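Local structure of MDM10 isoform 1 (Saccharomyces cerevisiae, 7BTX) at residues D[151-157]-D[169-175]; D[233-237]-D[247-251]; D[312-318]-D[411-417]. The protein forms part of the ERMES complex tethering the endoplasmic reticulum to mitochondria and acts in late assembly of the TOM complex of the mitochondrial outer membrane. All coordinates share one frame; numbering follows the deposited sequence.

All three contacts join antiparallel neighbours of a mitochondrial outer-membrane beta barrel. Interactions 1 and 2 each lie within a hairpin, whereas interaction 3 pairs segments with 92 residues between them and lies on the opposite side of the chain's centre from both. Interactions 1 and 2 are partly buried; interaction 3 is a surface contact. In interaction 1 one face packs on helix 5-16 and the other is largely aliphatic. Interaction 2, with many small residues, is mostly backbone, and two of its hydroxyls, on Ser249 and Thr251, bond to Tyr24. Interaction 3 has the bulkiest side chains: an indole laid on a valine, and a salt bridge. Centres are about 28 to 36 Å apart.

Interaction 1. Residues D[151-157]-D[169-175]; sequences SDLEAMI and LKGVSSF
Leu153 pairs with Ser173 and Ile157 with Leu169 in an antiparallel hairpin of strands 152-162 and 165-174, two staves of the beta barrel. The backbone ladder is firm at both ends. Leu153 N reaches Ser173 O at 2.8 Å, and Ser173 N returns to Leu153 O at 2.9 Å in an almost straight bond. At the other end Leu169 N meets Ile157 O at 2.8 Å. Between them Ala155 N binds Gly171 O, and the return bond from Gly171 N is weak.

Side chains alternate between two faces. Glu154, Met156, Lys170 and Val172 share one, where Met5 and Val8 of helix 5-16 pack against the sheet. Met156 and Lys170 run alongside each other and point the same way. In Met156, CG opposite the backbone N (chi1 -178°) and a chain extended to the sulfur lay SD alongside the lysine chain, 3.8 Å from Lys170 CE. Glu154 CB touches Val172 CG2; its OE2 is hydrogen-bonded to Tyr143 OH of the adjoining strand. On the other face Ile157 and Leu169 lie flank to flank, their CD1 methyls 4.2 Å apart, and Leu169 continues onto Leu182 and Cys184 of strand 179-189.

Polar contacts gather where the strands begin and end, at Asp152 and Ser174. Ser151 and Asp152 form a G1 beta bulge opposite Tyr147. The Asp152 carboxylate bends across to the partner strand and makes two weak bonds: OD1 accepts from Phe175 N and OD2 from Ser174 OG. One face of the Phe175 ring is roofed by Ser151 O, 3.7 Å above the plane and displaced toward the rim.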
loop_
_atom_site.group_PDB
_atom_site.type_symbol
_atom_site.label_atom_id
_atom_site.label_comp_id
_atom_site.label_asym_id
_atom_site.label_seq_id
_atom_site.Cartn_x
_atom_site.Cartn_y
_atom_site.Cartn_z
ATOM N N SER D 151 -16.691 -0.496 -1.792
ATOM C CA SER D 151 -18.097 -0.452 -1.362
ATOM C C SER D 151 -18.826 0.753 -1.953
ATOM O O SER D 151 -19.685 1.356 -1.310
ATOM C CB SER D 151 -18.230 -0.499 0.164
ATOM O OG SER D 151 -17.660 0.639 0.784
ATOM N N ASP D 152 -18.488 1.095 -3.194
ATOM C CA ASP D 152 -19.088 2.226 -3.884
ATOM C C ASP D 152 -20.227 1.747 -4.768
ATOM O O ASP D 152 -20.032 0.906 -5.647
ATOM C CB ASP D 152 -18.044 2.953 -4.724
ATOM C CG ASP D 152 -17.223 3.931 -3.915
ATOM O OD1 ASP D 152 -17.409 3.987 -2.682
ATOM O OD2 ASP D 152 -16.394 4.649 -4.511
ATOM N N LEU D 153 -21.409 2.301 -4.549
ATOM C CA LEU D 153 -22.618 1.862 -5.217
ATOM C C LEU D 153 -22.925 2.793 -6.380
ATOM O O LEU D 153 -22.514 3.952 -6.408
ATOM C CB LEU D 153 -23.795 1.822 -4.240
ATOM C CG LEU D 153 -24.073 0.647 -3.300
ATOM C CD1 LEU D 153 -24.321 -0.610 -4.083
ATOM C CD2 LEU D 153 -22.975 0.435 -2.291
ATOM N N GLU D 154 -23.663 2.273 -7.352
ATOM C CA GLU D 154 -24.226 3.088 -8.414
ATOM C C GLU D 154 -25.498 2.413 -8.896
ATOM O O GLU D 154 -25.644 1.197 -8.762
ATOM C CB GLU D 154 -23.217 3.299 -9.544
ATOM C CG GLU D 154 -23.248 2.285 -10.657
ATOM C CD GLU D 154 -22.189 2.548 -11.697
ATOM O OE1 GLU D 154 -21.328 3.414 -11.451
ATOM O OE2 GLU D 154 -22.210 1.890 -12.755
ATOM N N ALA D 155 -26.448 3.181 -9.407
ATOM C CA ALA D 155 -27.725 2.629 -9.818
ATOM C C ALA D 155 -28.291 3.457 -10.957
ATOM O O ALA D 155 -27.905 4.606 -11.168
ATOM C CB ALA D 155 -28.707 2.576 -8.643
ATOM N N MET D 156 -29.217 2.857 -11.697
ATOM C CA MET D 156 -29.887 3.531 -12.797
ATOM C C MET D 156 -31.212 2.855 -13.110
ATOM O O MET D 156 -31.254 1.654 -13.375
ATOM C CB MET D 156 -29.012 3.546 -14.047
ATOM C CG MET D 156 -29.636 4.280 -15.207
ATOM S SD MET D 156 -28.534 4.478 -16.601
ATOM C CE MET D 156 -28.335 2.780 -17.099
ATOM N N ILE D 157 -32.298 3.615 -13.081
ATOM C CA ILE D 157 -33.615 3.133 -13.470
ATOM C C ILE D 157 -34.072 3.967 -14.649
ATOM O O ILE D 157 -34.027 5.196 -14.591
ATOM C CB ILE D 157 -34.624 3.231 -12.312
ATOM C CG1 ILE D 157 -34.098 2.518 -11.072
ATOM C CG2 ILE D 157 -35.958 2.658 -12.713
ATOM C CD1 ILE D 157 -34.795 2.924 -9.817
ATOM N N LEU D 169 -33.565 7.716 -13.482
ATOM C CA LEU D 169 -32.908 7.966 -12.211
ATOM C C LEU D 169 -31.463 7.512 -12.314
ATOM O O LEU D 169 -31.142 6.588 -13.059
ATOM C CB LEU D 169 -33.605 7.230 -11.070
ATOM C CG LEU D 169 -34.678 7.987 -10.304
ATOM C CD1 LEU D 169 -35.661 7.013 -9.717
ATOM C CD2 LEU D 169 -34.040 8.799 -9.211
ATOM N N LYS D 170 -30.584 8.173 -11.565
ATOM C CA LYS D 170 -29.161 7.843 -11.624
ATOM C C LYS D 170 -28.555 8.162 -10.256
ATOM O O LYS D 170 -28.205 9.308 -9.980
ATOM C CB LYS D 170 -28.453 8.605 -12.720
ATOM C CG LYS D 170 -28.223 7.837 -13.997
ATOM C CD LYS D 170 -27.752 8.775 -15.083
ATOM C CE LYS D 170 -27.132 8.034 -16.244
ATOM N NZ LYS D 170 -26.869 8.942 -17.390
ATOM N N GLY D 171 -28.425 7.139 -9.423
ATOM C CA GLY D 171 -27.788 7.293 -8.139
ATOM C C GLY D 171 -26.345 6.843 -8.155
ATOM O O GLY D 171 -25.954 5.925 -8.870
ATOM N N VAL D 172 -25.535 7.527 -7.353
ATOM C CA VAL D 172 -24.133 7.188 -7.137
ATOM C C VAL D 172 -23.851 7.411 -5.658
ATOM O O VAL D 172 -24.118 8.493 -5.129
ATOM C CB VAL D 172 -23.193 8.029 -8.022
ATOM C CG1 VAL D 172 -21.797 8.050 -7.452
ATOM C CG2 VAL D 172 -23.138 7.488 -9.435
ATOM N N SER D 173 -23.323 6.395 -4.973
ATOM C CA SER D 173 -23.159 6.425 -3.518
ATOM C C SER D 173 -21.765 5.929 -3.139
ATOM O O SER D 173 -21.512 4.726 -3.103
ATOM C CB SER D 173 -24.249 5.599 -2.852
ATOM O OG SER D 173 -24.072 5.557 -1.449
ATOM N N SER D 174 -20.864 6.862 -2.848
ATOM C CA SER D 174 -19.579 6.503 -2.264
ATOM C C SER D 174 -19.661 6.537 -0.742
ATOM O O SER D 174 -20.313 7.409 -0.162
ATOM C CB SER D 174 -18.491 7.457 -2.750
ATOM O OG SER D 174 -18.322 7.366 -4.152
ATOM N N PHE D 175 -18.995 5.586 -0.086
ATOM C CA PHE D 175 -18.997 5.537 1.374
ATOM C C PHE D 175 -17.943 6.437 2.001
ATOM O O PHE D 175 -18.288 7.323 2.788
ATOM C CB PHE D 175 -18.806 4.103 1.879
ATOM C CG PHE D 175 -20.074 3.285 1.893
ATOM C CD1 PHE D 175 -21.281 3.834 1.477
ATOM C CD2 PHE D 175 -20.065 1.983 2.365
ATOM C CE1 PHE D 175 -22.443 3.085 1.499
ATOM C CE2 PHE D 175 -21.226 1.228 2.390
ATOM C CZ PHE D 175 -22.416 1.781 1.959
#

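Interaction 2. Residues D[233-237]-D[247-251]; sequences LGAEF and GCSTT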
loop_
_atom_site.group_PDB
_atom_site.type_symbol
_atom_site.label_atom_id
_atom_site.label_comp_id
_atom_site.label_asym_id
_atom_site.label_seq_id
_atom_site.Cartn_x
_atom_site.Cartn_y
_atom_site.Cartn_z
ATOM N N LEU D 233 -30.180 23.065 -33.543
ATOM C CA LEU D 233 -29.922 24.211 -32.681
ATOM C C LEU D 233 -30.289 23.840 -31.252
ATOM O O LEU D 233 -31.422 23.434 -30.989
ATOM C CB LEU D 233 -30.721 25.435 -33.139
ATOM C CG LEU D 233 -30.318 26.844 -32.683
ATOM C CD1 LEU D 233 -30.776 27.838 -33.734
ATOM C CD2 LEU D 233 -30.851 27.257 -31.315
ATOM N N GLY D 234 -29.361 23.991 -30.322
ATOM C CA GLY D 234 -29.620 23.559 -28.967
ATOM C C GLY D 234 -29.313 24.593 -27.910
ATOM O O GLY D 234 -28.652 25.593 -28.188
ATOM N N ALA D 235 -29.798 24.368 -26.697
ATOM C CA ALA D 235 -29.498 25.234 -25.570
ATOM C C ALA D 235 -29.552 24.420 -24.281
ATOM O O ALA D 235 -30.083 23.312 -24.248
ATOM C CB ALA D 235 -30.467 26.408 -25.538
ATOM N N GLU D 236 -29.001 24.961 -23.200
ATOM C CA GLU D 236 -29.121 24.329 -21.896
ATOM C C GLU D 236 -29.098 25.415 -20.837
ATOM O O GLU D 236 -28.547 26.490 -21.070
ATOM C CB GLU D 236 -28.019 23.294 -21.656
ATOM C CG GLU D 236 -26.689 23.856 -21.248
ATOM C CD GLU D 236 -25.590 22.819 -21.262
ATOM O OE1 GLU D 236 -25.861 21.669 -21.662
ATOM O OE2 GLU D 236 -24.456 23.154 -20.864
ATOM N N PHE D 237 -29.752 25.163 -19.704
ATOM C CA PHE D 237 -29.964 26.192 -18.681
ATOM C C PHE D 237 -29.902 25.540 -17.305
ATOM O O PHE D 237 -30.898 24.988 -16.839
ATOM C CB PHE D 237 -31.301 26.902 -18.876
ATOM C CG PHE D 237 -31.467 27.547 -20.219
ATOM C CD1 PHE D 237 -30.911 28.786 -20.481
ATOM C CD2 PHE D 237 -32.170 26.905 -21.223
ATOM C CE1 PHE D 237 -31.056 29.374 -21.719
ATOM C CE2 PHE D 237 -32.320 27.487 -22.461
ATOM C CZ PHE D 237 -31.763 28.722 -22.710
ATOM N N GLY D 247 -25.895 28.383 -15.223
ATOM C CA GLY D 247 -25.132 28.049 -16.400
ATOM C C GLY D 247 -25.974 28.164 -17.654
ATOM O O GLY D 247 -27.203 28.204 -17.616
ATOM N N CYS D 248 -25.284 28.214 -18.788
ATOM C CA CYS D 248 -25.960 28.266 -20.074
ATOM C C CYS D 248 -25.032 27.765 -21.164
ATOM O O CYS D 248 -23.824 27.644 -20.946
ATOM C CB CYS D 248 -26.427 29.686 -20.395
ATOM S SG CYS D 248 -27.428 29.809 -21.890
ATOM N N SER D 249 -25.591 27.472 -22.329
ATOM C CA SER D 249 -24.832 27.093 -23.513
ATOM C C SER D 249 -25.748 27.286 -24.708
ATOM O O SER D 249 -26.952 27.509 -24.558
ATOM C CB SER D 249 -24.321 25.657 -23.439
ATOM O OG SER D 249 -23.627 25.313 -24.619
ATOM N N THR D 250 -25.163 27.218 -25.899
ATOM C CA THR D 250 -25.893 27.302 -27.157
ATOM C C THR D 250 -25.038 26.666 -28.238
ATOM O O THR D 250 -23.885 27.059 -28.420
ATOM C CB THR D 250 -26.218 28.751 -27.532
ATOM O OG1 THR D 250 -27.068 29.344 -26.543
ATOM C CG2 THR D 250 -26.918 28.807 -28.872
ATOM N N THR D 251 -25.567 25.686 -28.952
ATOM C CA THR D 251 -24.774 24.953 -29.919
ATOM C C THR D 251 -25.543 24.877 -31.239
ATOM O O THR D 251 -26.771 24.922 -31.264
ATOM C CB THR D 251 -24.419 23.586 -29.333
ATOM O OG1 THR D 251 -24.052 23.741 -27.958
ATOM C CG2 THR D 251 -23.245 22.970 -30.050
#
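Cys248 brings its sulfur up to the ring of Phe237 at a slant, a sulfur-aromatic contact in which SG lies 4.5 Å from the ring centroid. The approach is 50° off the ring normal, and the nearest ring atom is CE1, 3.7 Å from SG. Cys248 swings SG away from its own backbone N (chi1 -174°), which carries the sulfur along the sheet face toward the ring. The same face holds Ala235 and Thr250. Thr250 leaves CG2 3.7 Å from Gly234 O, while its OG1 bonds back to Ser249 O from above the carbonyl plane.

Behind these side chains runs the backbone of a hairpin between strands 230-240 and 245-258, two neighbouring staves of the barrel wall. Gly234 and Thr251 form its firm rung: Gly234 N to Thr251 O is 2.9 Å, and Thr251 N to Gly234 O is 3.2 Å. Toward Phe237 the ladder slackens, and Ser249 N bonds only weakly to Glu236 O.

The other face carries Glu236, Ser249 and Thr251. The extended Glu236 chain passes along Ser249, its CG and OE2 3.7 and 3.6 Å from Ser249 CB, and a basic side chain of another protein's chain packs on it. Ser249 OG and Thr251 OG1 both hydrogen-bond to Tyr24 OH, and Ser249 OG also reaches Trp271 O.

Interaction 3. Residues D[312-318]-D[411-417]; sequences EFWQKKH and IFTSVWK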
loop_
_atom_site.group_PDB
_atom_site.type_symbol
_atom_site.label_atom_id
_atom_site.label_comp_id
_atom_site.label_asym_id
_atom_site.label_seq_id
_atom_site.Cartn_x
_atom_site.Cartn_y
_atom_site.Cartn_z
ATOM N N GLU D 312 -8.840 9.705 -36.643
ATOM C CA GLU D 312 -8.924 8.266 -36.400
ATOM C C GLU D 312 -8.985 7.452 -37.690
ATOM O O GLU D 312 -9.474 7.921 -38.721
ATOM C CB GLU D 312 -10.110 7.860 -35.518
ATOM C CG GLU D 312 -11.433 7.607 -36.216
ATOM C CD GLU D 312 -12.501 7.117 -35.262
ATOM O OE1 GLU D 312 -12.212 6.986 -34.057
ATOM O OE2 GLU D 312 -13.632 6.856 -35.718
ATOM N N PHE D 313 -8.387 6.273 -37.650
ATOM C CA PHE D 313 -8.351 5.373 -38.784
ATOM C C PHE D 313 -8.853 4.003 -38.351
ATOM O O PHE D 313 -8.597 3.558 -37.231
ATOM C CB PHE D 313 -6.924 5.293 -39.326
ATOM C CG PHE D 313 -6.764 4.412 -40.525
ATOM C CD1 PHE D 313 -7.569 4.571 -41.639
ATOM C CD2 PHE D 313 -5.781 3.436 -40.548
ATOM C CE1 PHE D 313 -7.409 3.758 -42.748
ATOM C CE2 PHE D 313 -5.616 2.621 -41.652
ATOM C CZ PHE D 313 -6.432 2.783 -42.753
ATOM N N TRP D 314 -9.586 3.340 -39.237
ATOM C CA TRP D 314 -10.110 2.020 -38.942
ATOM C C TRP D 314 -9.433 0.994 -39.844
ATOM O O TRP D 314 -8.718 1.358 -40.788
ATOM C CB TRP D 314 -11.632 2.019 -39.102
ATOM C CG TRP D 314 -12.362 2.553 -37.924
ATOM C CD1 TRP D 314 -12.522 3.861 -37.591
ATOM C CD2 TRP D 314 -13.051 1.796 -36.922
ATOM N NE1 TRP D 314 -13.258 3.970 -36.438
ATOM C CE2 TRP D 314 -13.598 2.716 -36.008
ATOM C CE3 TRP D 314 -13.258 0.431 -36.708
ATOM C CZ2 TRP D 314 -14.335 2.316 -34.898
ATOM C CZ3 TRP D 314 -13.992 0.037 -35.604
ATOM C CH2 TRP D 314 -14.519 0.975 -34.714
ATOM N N GLN D 315 -9.672 -0.285 -39.554
ATOM C CA GLN D 315 -9.247 -1.408 -40.380
ATOM C C GLN D 315 -10.032 -2.631 -39.929
ATOM O O GLN D 315 -10.572 -2.648 -38.819
ATOM C CB GLN D 315 -7.732 -1.640 -40.273
ATOM C CG GLN D 315 -7.092 -2.494 -41.380
ATOM C CD GLN D 315 -6.913 -1.762 -42.706
ATOM O OE1 GLN D 315 -7.879 -1.348 -43.348
ATOM N NE2 GLN D 315 -5.661 -1.611 -43.126
ATOM N N LYS D 316 -10.126 -3.647 -40.777
ATOM C CA LYS D 316 -10.842 -4.870 -40.452
ATOM C C LYS D 316 -10.117 -6.012 -41.157
ATOM O O LYS D 316 -9.321 -5.789 -42.073
ATOM C CB LYS D 316 -12.320 -4.722 -40.838
ATOM C CG LYS D 316 -13.259 -5.650 -40.110
ATOM C CD LYS D 316 -14.696 -5.237 -40.327
ATOM C CE LYS D 316 -15.638 -6.236 -39.693
ATOM N NZ LYS D 316 -15.565 -7.539 -40.409
ATOM N N LYS D 317 -10.374 -7.246 -40.737
ATOM C CA LYS D 317 -9.493 -8.335 -41.135
ATOM C C LYS D 317 -10.322 -9.615 -41.206
ATOM O O LYS D 317 -11.484 -9.651 -40.792
ATOM C CB LYS D 317 -8.313 -8.436 -40.150
ATOM C CG LYS D 317 -7.058 -9.195 -40.606
ATOM C CD LYS D 317 -5.956 -9.111 -39.564
ATOM C CE LYS D 317 -4.681 -9.801 -40.031
ATOM N NZ LYS D 317 -4.836 -11.281 -40.107
ATOM N N HIS D 318 -9.705 -10.661 -41.744
ATOM C CA HIS D 318 -10.337 -11.947 -42.008
ATOM C C HIS D 318 -9.336 -13.023 -41.601
ATOM O O HIS D 318 -8.442 -12.774 -40.783
ATOM C CB HIS D 318 -10.766 -12.059 -43.478
ATOM C CG HIS D 318 -12.113 -11.472 -43.766
ATOM N ND1 HIS D 318 -13.204 -11.672 -42.949
ATOM C CD2 HIS D 318 -12.547 -10.703 -44.791
ATOM C CE1 HIS D 318 -14.251 -11.046 -43.455
ATOM N NE2 HIS D 318 -13.879 -10.449 -44.573
ATOM N N ILE D 411 -13.061 -11.923 -36.147
ATOM C CA ILE D 411 -12.577 -10.882 -37.042
ATOM C C ILE D 411 -11.811 -9.841 -36.239
ATOM O O ILE D 411 -12.330 -9.285 -35.266
ATOM C CB ILE D 411 -13.740 -10.234 -37.825
ATOM C CG1 ILE D 411 -14.987 -10.126 -36.945
ATOM C CG2 ILE D 411 -14.038 -11.019 -39.085
ATOM C CD1 ILE D 411 -16.126 -9.374 -37.582
ATOM N N PHE D 412 -10.570 -9.589 -36.642
ATOM C CA PHE D 412 -9.775 -8.540 -36.027
ATOM C C PHE D 412 -10.330 -7.174 -36.407
ATOM O O PHE D 412 -10.967 -7.008 -37.448
ATOM C CB PHE D 412 -8.318 -8.658 -36.469
ATOM C CG PHE D 412 -7.338 -8.080 -35.499
ATOM C CD1 PHE D 412 -7.223 -8.598 -34.224
ATOM C CD2 PHE D 412 -6.515 -7.033 -35.868
ATOM C CE1 PHE D 412 -6.317 -8.072 -33.323
ATOM C CE2 PHE D 412 -5.602 -6.505 -34.972
ATOM C CZ PHE D 412 -5.506 -7.024 -33.700
ATOM N N THR D 413 -10.102 -6.190 -35.543
ATOM C CA THR D 413 -10.596 -4.834 -35.779
ATOM C C THR D 413 -9.612 -3.860 -35.148
ATOM O O THR D 413 -9.497 -3.807 -33.923
ATOM C CB THR D 413 -11.993 -4.638 -35.201
ATOM O OG1 THR D 413 -12.886 -5.626 -35.729
ATOM C CG2 THR D 413 -12.516 -3.277 -35.563
ATOM N N SER D 414 -8.922 -3.085 -35.977
ATOM C CA SER D 414 -7.888 -2.166 -35.529
ATOM C C SER D 414 -8.385 -0.735 -35.641
ATOM O O SER D 414 -9.014 -0.366 -36.633
ATOM C CB SER D 414 -6.623 -2.328 -36.364
ATOM O OG SER D 414 -6.121 -3.643 -36.264
ATOM N N VAL D 415 -8.117 0.070 -34.616
ATOM C CA VAL D 415 -8.471 1.484 -34.607
ATOM C C VAL D 415 -7.246 2.267 -34.170
ATOM O O VAL D 415 -6.767 2.087 -33.047
ATOM C CB VAL D 415 -9.645 1.792 -33.664
ATOM C CG1 VAL D 415 -9.913 3.269 -33.640
ATOM C CG2 VAL D 415 -10.889 1.057 -34.075
ATOM N N TRP D 416 -6.755 3.146 -35.034
ATOM C CA TRP D 416 -5.674 4.059 -34.700
ATOM C C TRP D 416 -6.251 5.447 -34.490
ATOM O O TRP D 416 -7.093 5.890 -35.262
ATOM C CB TRP D 416 -4.630 4.107 -35.811
ATOM C CG TRP D 416 -4.012 2.802 -36.109
ATOM C CD1 TRP D 416 -4.525 1.810 -36.888
ATOM C CD2 TRP D 416 -2.753 2.333 -35.633
ATOM N NE1 TRP D 416 -3.662 0.745 -36.924
ATOM C CE2 TRP D 416 -2.565 1.042 -36.162
ATOM C CE3 TRP D 416 -1.767 2.876 -34.808
ATOM C CZ2 TRP D 416 -1.429 0.289 -35.895
ATOM C CZ3 TRP D 416 -0.643 2.127 -34.543
ATOM C CH2 TRP D 416 -0.481 0.846 -35.085
ATOM N N LYS D 417 -5.806 6.136 -33.442
ATOM C CA LYS D 417 -6.445 7.401 -33.070
ATOM C C LYS D 417 -5.364 8.410 -32.682
ATOM O O LYS D 417 -4.720 8.272 -31.644
ATOM C CB LYS D 417 -7.437 7.204 -31.936
ATOM C CG LYS D 417 -8.744 6.552 -32.323
ATOM C CD LYS D 417 -9.490 6.061 -31.105
ATOM C CE LYS D 417 -10.190 7.200 -30.399
ATOM N NZ LYS D 417 -11.393 7.652 -31.145
#
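Trp314 lays one face of its indole on Val415: CG2 sits 3.4 Å from the centroid of the six-membered ring, only 4° off the normal, a well-centred CH-pi contact. With CG set opposite the carbonyl carbon (chi1 -82°), the indole can lie over the valine. At its edge Thr413 CG2 lies 3.6 Å from CZ3, and in the ring plane NE1 donates to Glu312 OE2 at 3.0 Å, meeting the carboxylate from above its plane. That bond probably limits rotation of the indole. The second carboxylate oxygen, Glu312 OE1, forms a salt bridge with Lys417 NZ at 3.1 Å, approached nearly in line with its C-O bond; Lys417 NZ also bonds to Thr33 O.

Strand 313-316, weakly bonded, runs antiparallel to strand 413-420 in the barrel wall, although a long connecting segment, largely unmodelled, separates them in sequence. Phe313 and Trp416 form the firm rung, with Phe313 N 2.7 Å from Trp416 O and Trp416 N 2.9 Å from Phe313 O. Their rings, on the face away from Trp314, meet obliquely, and Trp416 also packs on Trp431 of strand 426-434. Toward the ends of the segments, Ile411 CD1 touches Lys316 CE at 3.8 Å, and Lys317 CB rests against Phe412 CB.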